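Local coordinates for chorismate mutase (Corynebacterium glutamicum, PDB 5HUB) that catalyses the pericyclic rearrangement of chorismate to prephenate, the step that commits the shikimate-pathway product to phenylalanine and tyrosine, at the interface of chains A and B. Coordinates in Å, arbitrary orientation; residue numbers count along the deposited sequence, not the author numbering. Chains: chain A/B, Chorismate mutase.

The interface of chains A and B. Residues chain A 14, 17-18, 21; chain B 35, 38-39, 42.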
# COMPACT_ATOMS: atom_id res chain seq x y z
N ILE A 14 17.67 13.16 -9.55
CA ILE A 14 16.87 13.00 -8.30
C ILE A 14 15.51 13.63 -8.45
O ILE A 14 14.50 13.00 -8.03
CB ILE A 14 17.65 13.59 -7.11
CG1 ILE A 14 18.91 12.79 -6.84
CG2 ILE A 14 16.78 13.65 -5.86
CD1 ILE A 14 19.94 13.51 -5.99
N TYR A 17 13.24 11.32 -10.41
CA TYR A 17 12.82 10.21 -9.54
C TYR A 17 11.82 10.68 -8.49
O TYR A 17 10.86 9.86 -8.18
CB TYR A 17 14.04 9.56 -8.90
CG TYR A 17 14.89 8.70 -9.79
CD1 TYR A 17 14.31 7.71 -10.61
CD2 TYR A 17 16.29 8.76 -9.75
CE1 TYR A 17 15.10 6.88 -11.40
CE2 TYR A 17 17.07 7.93 -10.54
CZ TYR A 17 16.47 7.00 -11.36
OH TYR A 17 17.25 6.16 -12.15
N ARG A 18 11.91 11.85 -7.90
CA ARG A 18 10.93 12.30 -6.93
C ARG A 18 9.59 12.49 -7.59
O ARG A 18 8.54 12.15 -6.99
CB ARG A 18 11.36 13.59 -6.25
CG ARG A 18 12.58 13.43 -5.38
CD ARG A 18 12.23 13.09 -3.94
NE ARG A 18 13.46 12.93 -3.16
CZ ARG A 18 13.76 11.91 -2.35
NH1 ARG A 18 14.94 11.92 -1.76
NH2 ARG A 18 12.93 10.89 -2.13
N ILE A 21 8.08 9.04 -7.93
CA ILE A 21 7.51 8.60 -6.64
C ILE A 21 6.20 9.30 -6.39
O ILE A 21 5.25 8.61 -5.93
CB ILE A 21 8.54 8.79 -5.50
CG1 ILE A 21 9.69 7.83 -5.67
CG2 ILE A 21 7.88 8.67 -4.13
CD1 ILE A 21 10.88 8.18 -4.77
N ARG B 35 8.33 1.91 -6.36
CA ARG B 35 8.56 3.08 -5.47
C ARG B 35 9.74 2.82 -4.58
O ARG B 35 10.60 3.76 -4.44
CB ARG B 35 7.29 3.25 -4.59
CG ARG B 35 7.29 4.58 -3.84
CD ARG B 35 6.49 4.44 -2.58
NE ARG B 35 6.22 5.74 -2.00
CZ ARG B 35 7.09 6.43 -1.28
NH1 ARG B 35 6.77 7.67 -0.90
NH2 ARG B 35 8.26 5.91 -0.95
N ILE B 38 13.14 2.95 -6.50
CA ILE B 38 13.52 4.35 -6.81
C ILE B 38 13.95 5.03 -5.54
O ILE B 38 15.00 5.75 -5.55
CB ILE B 38 12.36 5.10 -7.42
CG1 ILE B 38 12.05 4.56 -8.78
CG2 ILE B 38 12.71 6.61 -7.56
CD1 ILE B 38 10.74 5.00 -9.37
N SER B 39 13.22 4.95 -4.47
CA SER B 39 13.56 5.59 -3.25
C SER B 39 14.92 5.18 -2.75
O SER B 39 15.74 6.06 -2.39
CB SER B 39 12.48 5.36 -2.20
OG SER B 39 12.77 6.16 -1.07
N ILE B 42 17.78 6.85 -4.65
CA ILE B 42 17.92 8.33 -4.49
C ILE B 42 18.15 8.92 -3.06
O ILE B 42 18.46 10.11 -2.89
CB ILE B 42 16.73 9.12 -5.15
CG1 ILE B 42 15.43 9.13 -4.35
CG2 ILE B 42 16.50 8.67 -6.56
CD1 ILE B 42 14.37 10.01 -4.97
O HOH W 1 14.74 8.52 -0.80
O HOH W 2 17.65 13.12 -2.34
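The long helix 11-42 of chain A packs its N-terminal part against the C-terminal part of the same helix, 11-42, of chain B, and the two run in opposite directions. B:Ile42, at the end of its helix, buries more of its own surface than any other residue of the patch and sends its branches to different partners. CG1 tucks in beside both the amide nitrogen and the carbonyl (chi1 78°), and with an extended chi2 (175°) this carries CD1 to A:Arg18. Its CG2 lies by CB and CG of A:Tyr17, with CB at 3.5 Å. The CD1 methyl caps one guanidinium face near its centre, 3.3 Å from CZ of A:Arg18. A bend at chi2 (-91°) folds the arginine chain so that its flat group meets this methyl.

Waters link NH1 and NH2 of the same guanidinium to chain B. Water 2 lies 3.0 Å from NH1 of A:Arg18 and also meets the backbone O of B:Ile42, while water 1 joins NH2 of A:Arg18 to both the hydroxyl OG and the backbone O of B:Ser39. The arginine thus combines an apolar face contact with solvent-mediated polar links through its NH groups.

The CG2 methyl of B:Ile38 lies against the root of the tyrosine side chain, 3.5 Å from CB of A:Tyr17, and also packs 3.7 Å from CD1 of A:Ile21. The two isoleucines pass alongside each other in opposite directions, whereas A:Ile21 and B:Ile42 meet tip to tip, their CD1 methyls 3.9 Å apart. On the other branch of A:Ile21, CG2 rests over one guanidinium face of B:Arg35, nearer its NH1 end than its centre and 3.6 Å from NH1. The extended chain of B:Arg35 crosses this isoleucine nearly at a right angle.

The packed isoleucines probably contribute to holding the dimer and set NH2 of A:Arg18 6.9 Å from NH2 of B:Arg35. In type II chorismate mutases these arginines bind substrate carboxylates in a pocket shared between subunits; although no substrate is seen in this patch, dimerisation thus builds the active site, and the two-fold twin a second.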